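Local coordinates for protein probable threonyl-tRNA synthetase 1 (Aeropyrum pernix, PDB 3A32) that probably catalyses the ATP-dependent attachment of threonine to its cognate tRNA, but lacks the editing domain and so probably cannot itself correct mischarged seryl-tRNA, at residues A[18-23]-A[43-48]; A[285-290]-A[306-311]. One frame throughout, in Å; residues are numbered along the deposited sequence.

Overall arrangement
Contact 1 and contact 2 lie on opposite sides of the centre of the chain. Their centres are about 37 Å apart and their nearest atoms about 18 Å apart, so they do not touch. They follow in series along the sequence. Contact 1 joins the loop after helix 9-15 to the loop that leads into helix 48-65, beside the second subunit. Contact 2 joins helix 287-290 to strand 306-316 of the eight-stranded mixed sheet, at the zinc site of the catalytic core. Helix 317-327 follows the strand of contact 2 and packs on Ile18 and Phe44 of contact 1. It thus links the metal-site strand to the region at the subunit interface.

Contact 1: residues A[18-23]-A[43-48]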
ATOM      1  N   ILE A  18      15.957  -4.529  -6.895  1.00  6.38           N
ATOM      2  CA  ILE A  18      14.858  -3.587  -6.731  1.00  5.32           C
ATOM      3  C   ILE A  18      14.054  -3.565  -8.031  1.00  5.89           C
ATOM      4  O   ILE A  18      12.809  -3.522  -8.015  1.00  6.60           O
ATOM      5  CB  ILE A  18      15.401  -2.180  -6.336  1.00  5.96           C
ATOM      6  CG1 ILE A  18      16.083  -2.235  -4.954  1.00  4.06           C
ATOM      7  CG2 ILE A  18      14.278  -1.117  -6.392  1.00  4.59           C
ATOM      8  CD1 ILE A  18      16.669  -0.887  -4.469  1.00  3.96           C
ATOM      9  N   THR A  19      14.754  -3.615  -9.169  1.00  6.17           N
ATOM     10  CA  THR A  19      14.059  -3.659 -10.485  1.00  6.43           C
ATOM     11  C   THR A  19      14.589  -4.722 -11.398  1.00  5.74           C
ATOM     12  O   THR A  19      15.681  -5.271 -11.183  1.00  5.27           O
ATOM     13  CB  THR A  19      14.124  -2.308 -11.284  1.00  7.55           C
ATOM     14  OG1 THR A  19      15.486  -1.874 -11.373  1.00  8.98           O
ATOM     15  CG2 THR A  19      13.329  -1.224 -10.574  1.00  7.03           C
ATOM     16  N   VAL A  20      13.776  -5.035 -12.404  1.00  6.23           N
ATOM     17  CA  VAL A  20      14.212  -5.768 -13.580  1.00  5.38           C
ATOM     18  C   VAL A  20      14.869  -4.799 -14.574  1.00  7.46           C
ATOM     19  O   VAL A  20      14.330  -3.744 -14.863  1.00  8.24           O
ATOM     20  CB  VAL A  20      13.005  -6.518 -14.257  1.00  4.84           C
ATOM     21  CG1 VAL A  20      13.504  -7.292 -15.523  1.00  4.04           C
ATOM     22  CG2 VAL A  20      12.324  -7.481 -13.271  1.00  2.00           C
ATOM     23  N   LYS A  21      16.029  -5.158 -15.103  1.00 10.29           N
ATOM     24  CA  LYS A  21      16.727  -4.340 -16.089  1.00 13.15           C
ATOM     25  C   LYS A  21      16.005  -4.450 -17.450  1.00 14.40           C
ATOM     26  O   LYS A  21      15.747  -5.545 -17.946  1.00 15.71           O
ATOM     27  CB  LYS A  21      18.191  -4.797 -16.189  1.00 13.46           C
ATOM     28  CG  LYS A  21      19.201  -3.669 -16.387  1.00 16.84           C
ATOM     29  CD  LYS A  21      20.609  -4.038 -15.916  1.00 18.52           C
ATOM     30  CE  LYS A  21      21.345  -4.827 -16.990  1.00 23.92           C
ATOM     31  NZ  LYS A  21      22.835  -5.043 -16.731  1.00 25.25           N
ATOM     32  N   PRO A  22      15.635  -3.316 -18.063  1.00 15.85           N
ATOM     33  CA  PRO A  22      14.874  -3.366 -19.342  1.00 16.11           C
ATOM     34  C   PRO A  22      15.578  -4.136 -20.435  1.00 16.40           C
ATOM     35  O   PRO A  22      14.924  -4.769 -21.261  1.00 16.68           O
ATOM     36  CB  PRO A  22      14.763  -1.908 -19.767  1.00 16.80           C
ATOM     37  CG  PRO A  22      14.963  -1.115 -18.463  1.00 18.80           C
ATOM     38  CD  PRO A  22      15.875  -1.953 -17.575  1.00 15.64           C
ATOM     39  N   ASP A  23      16.901  -4.065 -20.447  1.00 15.86           N
ATOM     40  CA  ASP A  23      17.682  -4.697 -21.476  1.00 16.99           C
ATOM     41  C   ASP A  23      18.277  -6.035 -21.079  1.00 16.97           C
ATOM     42  O   ASP A  23      19.065  -6.557 -21.833  1.00 16.83           O
ATOM     43  CB  ASP A  23      18.796  -3.752 -21.993  1.00 18.08           C
ATOM     44  CG  ASP A  23      19.721  -3.255 -20.893  1.00 19.61           C
ATOM     45  OD1 ASP A  23      19.306  -3.094 -19.736  1.00 20.39           O
ATOM     46  OD2 ASP A  23      20.890  -2.983 -21.194  1.00 27.58           O
ATOM     47  N   LEU A  43       9.811  -2.023 -13.804  1.00  6.05           N
ATOM     48  CA  LEU A  43       9.213  -3.239 -13.267  1.00  5.87           C
ATOM     49  C   LEU A  43       9.947  -3.573 -11.992  1.00  5.27           C
ATOM     50  O   LEU A  43      11.104  -3.974 -12.021  1.00  7.23           O
ATOM     51  CB  LEU A  43       9.233  -4.383 -14.317  1.00  4.98           C
ATOM     52  CG  LEU A  43       8.843  -5.816 -13.960  1.00  6.39           C
ATOM     53  CD1 LEU A  43       7.438  -5.913 -13.332  1.00  3.09           C
ATOM     54  CD2 LEU A  43       9.002  -6.741 -15.251  1.00  3.12           C
ATOM     55  N   PHE A  44       9.296  -3.332 -10.874  1.00  4.54           N
ATOM     56  CA  PHE A  44       9.859  -3.665  -9.574  1.00  4.18           C
ATOM     57  C   PHE A  44       9.859  -5.154  -9.350  1.00  4.19           C
ATOM     58  O   PHE A  44       8.891  -5.850  -9.673  1.00  3.54           O
ATOM     59  CB  PHE A  44       9.180  -2.869  -8.448  1.00  3.91           C
ATOM     60  CG  PHE A  44       9.635  -1.462  -8.404  1.00  4.69           C
ATOM     61  CD1 PHE A  44      10.731  -1.108  -7.648  1.00  6.20           C
ATOM     62  CD2 PHE A  44       9.046  -0.505  -9.234  1.00  8.39           C
ATOM     63  CE1 PHE A  44      11.181   0.216  -7.646  1.00  9.22           C
ATOM     64  CE2 PHE A  44       9.482   0.787  -9.244  1.00  8.92           C
ATOM     65  CZ  PHE A  44      10.561   1.158  -8.453  1.00  7.47           C
ATOM     66  N   SER A  45      10.977  -5.645  -8.821  1.00  4.21           N
ATOM     67  CA  SER A  45      11.186  -7.078  -8.735  1.00  4.34           C
ATOM     68  C   SER A  45      10.980  -7.569  -7.259  1.00  5.05           C
ATOM     69  O   SER A  45      10.271  -6.925  -6.459  1.00  5.58           O
ATOM     70  CB  SER A  45      12.564  -7.393  -9.337  1.00  3.57           C
ATOM     71  OG  SER A  45      12.864  -8.752  -9.178  1.00  4.77           O
ATOM     72  N   LEU A  46      11.585  -8.701  -6.896  1.00  5.48           N
ATOM     73  CA  LEU A  46      11.341  -9.308  -5.580  1.00  5.23           C
ATOM     74  C   LEU A  46      11.947  -8.467  -4.450  1.00  5.75           C
ATOM     75  O   LEU A  46      11.298  -8.266  -3.434  1.00  6.87           O
ATOM     76  CB  LEU A  46      11.889 -10.761  -5.536  1.00  5.38           C
ATOM     77  CG  LEU A  46      10.891 -11.880  -5.924  1.00  6.34           C
ATOM     78  CD1 LEU A  46      10.098 -11.574  -7.185  1.00  2.00           C
ATOM     79  CD2 LEU A  46      11.564 -13.280  -6.016  1.00  5.07           C
ATOM     80  N   GLY A  47      13.182  -7.986  -4.626  1.00  5.46           N
ATOM     81  CA  GLY A  47      13.796  -7.087  -3.671  1.00  4.44           C
ATOM     82  C   GLY A  47      13.089  -5.764  -3.567  1.00  5.15           C
ATOM     83  O   GLY A  47      13.033  -5.157  -2.473  1.00  4.42           O
ATOM     84  N   GLY A  48      12.547  -5.286  -4.691  1.00  5.40           N
ATOM     85  CA  GLY A  48      11.814  -3.990  -4.691  1.00  5.48           C
ATOM     86  C   GLY A  48      10.416  -4.016  -4.080  1.00  5.71           C
ATOM     87  O   GLY A  48       9.918  -2.988  -3.658  1.00  6.36           O
TER
HETATM   88  O   HOH W   1      12.331  -2.059 -15.295  1.00 16.93           O
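Phe44 lays its side chain against Ile18 and Thr19 where two loops meet in a buried contact. Its CG, anti to the carbonyl carbon (chi1 -76°), stays beside the backbone N, and CB and CG both border Ile18 O. At the next branch, CD1 comes to 3.2 Å from Ile18 O and also lies near CG2 of that residue. One atom further, CE1 packs 3.6 Å from Ile18 CG2. The methyl CG2 of Thr19 covers one ring face in a CH-pi contact, 4.0 Å from the ring centroid and 16° off the normal. Ile18 and Phe44 point the same way, side by side, whereas Thr19 slants across the ring. Arg52 makes a cation-pi contact with Phe44. An alanine in place of Phe44 would probably leave the CG2 methyls of Ile18 and Thr19 without their aromatic partner, open a gap beside them and cost Arg52 its cation-pi contact.

The backbones are tied by two hydrogen bonds. Ser45 N donates to Ile18 O, and Val20 N donates to Leu43 O at 2.9 Å. A water continues the link, donating to Val20 O at 2.6 Å and accepting from Leu43 N. Val20 and Leu43 lie alongside each other, CG2 of Val20 being 3.9 Å from CG of Leu43. Ser45 turns CB toVal20 CG2, while its OG hydrogen-bonds to Asp17 OD1. Leu118 and Asn121 of the second subunit pack on Val20 and Ser45.

Thr19 and Phe44 form a single isolated beta bridge. It lies at the subunit interface, shortly before helix 48-65, a position consistent with the start of motif 1, the dimerisation motif of class II synthetases.

Contact 2: residues A[285-290]-A[306-311]; sequences FNLPRR and VYIIHR. With ZN (zinc ion), chain G.
The zinc site of the class II catalytic core is flanked here by a helix-on-strand contact, with Leu287 and Pro288 of helix 287-290 packed on Ile308 and His310 of strand 306-316. His310 ND1 binds the zinc ion at 2.1 Å. His166, Cys112 and a water at 2.0 Å are the other ligands. On the same imidazole, CE1 meets Leu287 CD1 at 3.6 Å, and NE2 lies almost as near to that methyl. The two side chains cross at a slant. NE2 is hydrogen-bonded to Asp284 OD2, so the imidazole is held at both nitrogens and its rotation is fixed. Asp284 OD1 also accepts from Leu287 N, which makes this carboxylate a second-shell link between the metal ligand and the helix.

Strand 306-316, antiparallel to both its neighbours in the core sheet, and helix 317-327 after it are consistent with motif 3 of class II synthetases. Two residues before His310 on the strand, Ile308 and Pro288 slide past each other in opposite directions. Ile308 CG1 is anti to the carbonyl carbon (chi1 -80°), and beyond it CD1 reaches Pro288 CB at 3.8 Å. Pro288 CD lies near CB and CG1 of the isoleucine. Near the start of the strand, Phe285 CE1 and Tyr307 CD1 meet rim to rim at 4.4 Å, each near the plane of the other ring. Trp225 packs edge-to-face with Phe285, and Tyr307 OH is hydrogen-bonded to Glu305 OE2.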
ATOM      1  N   PHE A 285      -3.909  29.115  -7.955  1.00  9.11           N
ATOM      2  CA  PHE A 285      -4.968  30.151  -8.084  1.00  9.06           C
ATOM      3  C   PHE A 285      -5.970  29.727  -9.164  1.00  9.45           C
ATOM      4  O   PHE A 285      -7.073  30.261  -9.271  1.00 10.32           O
ATOM      5  CB  PHE A 285      -4.317  31.500  -8.427  1.00  8.22           C
ATOM      6  CG  PHE A 285      -3.325  31.952  -7.376  1.00  9.90           C
ATOM      7  CD1 PHE A 285      -3.569  31.681  -5.999  1.00  5.95           C
ATOM      8  CD2 PHE A 285      -2.173  32.624  -7.725  1.00  8.24           C
ATOM      9  CE1 PHE A 285      -2.675  32.065  -5.037  1.00  8.17           C
ATOM     10  CE2 PHE A 285      -1.263  33.055  -6.730  1.00  7.22           C
ATOM     11  CZ  PHE A 285      -1.501  32.766  -5.405  1.00  8.07           C
ATOM     12  N   ASN A 286      -5.581  28.711  -9.915  1.00  9.48           N
ATOM     13  CA  ASN A 286      -6.394  28.130 -10.932  1.00 11.25           C
ATOM     14  C   ASN A 286      -7.486  27.203 -10.365  1.00 12.00           C
ATOM     15  O   ASN A 286      -8.674  27.411 -10.660  1.00 13.33           O
ATOM     16  CB  ASN A 286      -5.489  27.396 -11.924  1.00 10.97           C
ATOM     17  CG  ASN A 286      -6.266  26.759 -13.079  1.00 12.58           C
ATOM     18  OD1 ASN A 286      -7.061  27.420 -13.758  1.00 11.17           O
ATOM     19  ND2 ASN A 286      -5.993  25.472 -13.334  1.00 11.66           N
ATOM     20  N   LEU A 287      -7.083  26.191  -9.579  1.00 12.15           N
ATOM     21  CA  LEU A 287      -7.991  25.144  -9.059  1.00 11.99           C
ATOM     22  C   LEU A 287      -9.141  25.684  -8.220  1.00 11.43           C
ATOM     23  O   LEU A 287     -10.245  25.208  -8.358  1.00 12.16           O
ATOM     24  CB  LEU A 287      -7.228  24.054  -8.243  1.00 12.04           C
ATOM     25  CG  LEU A 287      -6.438  22.917  -8.915  1.00 13.29           C
ATOM     26  CD1 LEU A 287      -5.725  21.958  -7.912  1.00 11.24           C
ATOM     27  CD2 LEU A 287      -7.245  22.124 -10.019  1.00 15.12           C
ATOM     28  N   PRO A 288      -8.879  26.635  -7.301  1.00 10.72           N
ATOM     29  CA  PRO A 288     -10.010  27.202  -6.548  1.00 11.21           C
ATOM     30  C   PRO A 288     -11.032  27.983  -7.380  1.00 12.87           C
ATOM     31  O   PRO A 288     -12.189  28.154  -6.941  1.00 12.74           O
ATOM     32  CB  PRO A 288      -9.342  28.140  -5.528  1.00 10.74           C
ATOM     33  CG  PRO A 288      -7.946  28.357  -6.018  1.00  8.99           C
ATOM     34  CD  PRO A 288      -7.576  27.170  -6.852  1.00  9.92           C
ATOM     35  N   ARG A 289     -10.598  28.482  -8.543  1.00 14.11           N
ATOM     36  CA  ARG A 289     -11.506  29.055  -9.546  1.00 15.75           C
ATOM     37  C   ARG A 289     -12.244  27.931 -10.317  1.00 16.69           C
ATOM     38  O   ARG A 289     -13.479  27.930 -10.404  1.00 17.57           O
ATOM     39  CB  ARG A 289     -10.742  30.008 -10.512  1.00 15.12           C
ATOM     40  CG  ARG A 289     -10.456  31.415  -9.892  1.00 15.56           C
ATOM     41  CD  ARG A 289      -9.624  32.315 -10.845  1.00 15.96           C
ATOM     42  NE  ARG A 289      -9.470  33.682 -10.340  1.00 14.56           N
ATOM     43  CZ  ARG A 289      -8.562  34.061  -9.454  1.00 14.57           C
ATOM     44  NH1 ARG A 289      -7.697  33.177  -8.945  1.00 12.25           N
ATOM     45  NH2 ARG A 289      -8.547  35.316  -9.045  1.00 11.84           N
ATOM     46  N   ARG A 290     -11.494  26.982 -10.875  1.00 16.90           N
ATOM     47  CA  ARG A 290     -12.094  25.937 -11.708  1.00 17.80           C
ATOM     48  C   ARG A 290     -13.087  25.017 -10.963  1.00 16.95           C
ATOM     49  O   ARG A 290     -14.114  24.621 -11.527  1.00 16.70           O
ATOM     50  CB  ARG A 290     -11.003  25.120 -12.399  1.00 18.92           C
ATOM     51  CG  ARG A 290     -10.139  25.929 -13.368  1.00 22.62           C
ATOM     52  CD  ARG A 290     -10.930  26.461 -14.547  1.00 28.03           C
ATOM     53  NE  ARG A 290     -11.163  25.464 -15.615  1.00 36.83           N
ATOM     54  CZ  ARG A 290     -12.216  25.469 -16.462  1.00 39.70           C
ATOM     55  NH1 ARG A 290     -13.175  26.409 -16.380  1.00 40.34           N
ATOM     56  NH2 ARG A 290     -12.339  24.521 -17.387  1.00 36.22           N
ATOM     57  N   VAL A 306      -8.165  32.244   1.577  1.00 14.32           N
ATOM     58  CA  VAL A 306      -7.850  30.825   1.661  1.00 12.74           C
ATOM     59  C   VAL A 306      -6.871  30.470   0.529  1.00 12.85           C
ATOM     60  O   VAL A 306      -6.899  31.081  -0.538  1.00 11.30           O
ATOM     61  CB  VAL A 306      -9.137  29.939   1.614  1.00 12.49           C
ATOM     62  CG1 VAL A 306      -9.829  30.023   0.268  1.00 11.95           C
ATOM     63  CG2 VAL A 306      -8.836  28.456   1.955  1.00 10.40           C
ATOM     64  N   TYR A 307      -6.025  29.462   0.768  1.00 12.31           N
ATOM     65  CA  TYR A 307      -5.047  29.008  -0.230  1.00 11.52           C
ATOM     66  C   TYR A 307      -5.162  27.522  -0.499  1.00 11.09           C
ATOM     67  O   TYR A 307      -5.493  26.748   0.403  1.00 10.76           O
ATOM     68  CB  TYR A 307      -3.601  29.367   0.217  1.00 11.53           C
ATOM     69  CG  TYR A 307      -3.431  30.870   0.378  1.00 12.33           C
ATOM     70  CD1 TYR A 307      -3.121  31.681  -0.723  1.00 11.82           C
ATOM     71  CD2 TYR A 307      -3.670  31.488   1.616  1.00 11.73           C
ATOM     72  CE1 TYR A 307      -3.025  33.051  -0.585  1.00 10.61           C
ATOM     73  CE2 TYR A 307      -3.568  32.852   1.767  1.00 10.52           C
ATOM     74  CZ  TYR A 307      -3.250  33.629   0.653  1.00 11.13           C
ATOM     75  OH  TYR A 307      -3.151  34.991   0.798  1.00 14.12           O
ATOM     76  N   ILE A 308      -4.869  27.151  -1.746  1.00 10.39           N
ATOM     77  CA  ILE A 308      -4.825  25.778  -2.207  1.00  9.66           C
ATOM     78  C   ILE A 308      -3.358  25.411  -2.514  1.00  9.74           C
ATOM     79  O   ILE A 308      -2.641  26.118  -3.262  1.00  9.51           O
ATOM     80  CB  ILE A 308      -5.724  25.567  -3.443  1.00  8.97           C
ATOM     81  CG1 ILE A 308      -7.192  25.404  -3.065  1.00 11.22           C
ATOM     82  CG2 ILE A 308      -5.358  24.266  -4.139  1.00 11.45           C
ATOM     83  CD1 ILE A 308      -7.922  26.606  -2.402  1.00 11.25           C
ATOM     84  N   ILE A 309      -2.902  24.320  -1.907  1.00  8.01           N
ATOM     85  CA  ILE A 309      -1.522  23.945  -2.041  1.00  6.36           C
ATOM     86  C   ILE A 309      -1.405  22.490  -2.516  1.00  6.43           C
ATOM     87  O   ILE A 309      -2.098  21.610  -2.015  1.00  5.84           O
ATOM     88  CB  ILE A 309      -0.742  24.178  -0.697  1.00  5.82           C
ATOM     89  CG1 ILE A 309      -0.673  25.665  -0.369  1.00  4.95           C
ATOM     90  CG2 ILE A 309       0.667  23.545  -0.752  1.00  4.60           C
ATOM     91  CD1 ILE A 309      -0.162  26.014   1.022  1.00  4.13           C
ATOM     92  N   HIS A 310      -0.545  22.284  -3.503  1.00  6.25           N
ATOM     93  CA  HIS A 310      -0.004  20.973  -3.872  1.00  6.64           C
ATOM     94  C   HIS A 310       1.334  20.862  -3.149  1.00  6.93           C
ATOM     95  O   HIS A 310       2.094  21.825  -3.151  1.00  7.03           O
ATOM     96  CB  HIS A 310       0.391  20.950  -5.349  1.00  6.79           C
ATOM     97  CG  HIS A 310      -0.676  21.387  -6.308  1.00  8.78           C
ATOM     98  ND1 HIS A 310      -1.417  20.492  -7.042  1.00  9.56           N
ATOM     99  CD2 HIS A 310      -1.074  22.624  -6.709  1.00  9.48           C
ATOM    100  CE1 HIS A 310      -2.234  21.152  -7.844  1.00  8.11           C
ATOM    101  NE2 HIS A 310      -2.035  22.448  -7.668  1.00  8.86           N
ATOM    102  N   ARG A 311       1.653  19.708  -2.558  1.00  6.20           N
ATOM    103  CA  ARG A 311       2.979  19.539  -1.949  1.00  5.76           C
ATOM    104  C   ARG A 311       3.451  18.100  -2.003  1.00  5.56           C
ATOM    105  O   ARG A 311       2.655  17.200  -1.843  1.00  6.68           O
ATOM    106  CB  ARG A 311       2.998  20.071  -0.507  1.00  6.46           C
ATOM    107  CG  ARG A 311       1.922  19.543   0.463  1.00  5.11           C
ATOM    108  CD  ARG A 311       2.463  18.497   1.464  1.00  5.67           C
ATOM    109  NE  ARG A 311       2.738  17.160   0.915  1.00  6.07           N
ATOM    110  CZ  ARG A 311       3.217  16.138   1.636  1.00  5.98           C
ATOM    111  NH1 ARG A 311       3.465  16.283   2.946  1.00  9.49           N
ATOM    112  NH2 ARG A 311       3.440  14.961   1.057  1.00  5.57           N
TER
HETATM  113 ZN    ZN G 708      -1.627  18.438  -7.044  1.00 11.72          ZN
HETATM  114  O   HOH W   2       0.112  17.532  -6.545  1.00 15.13           O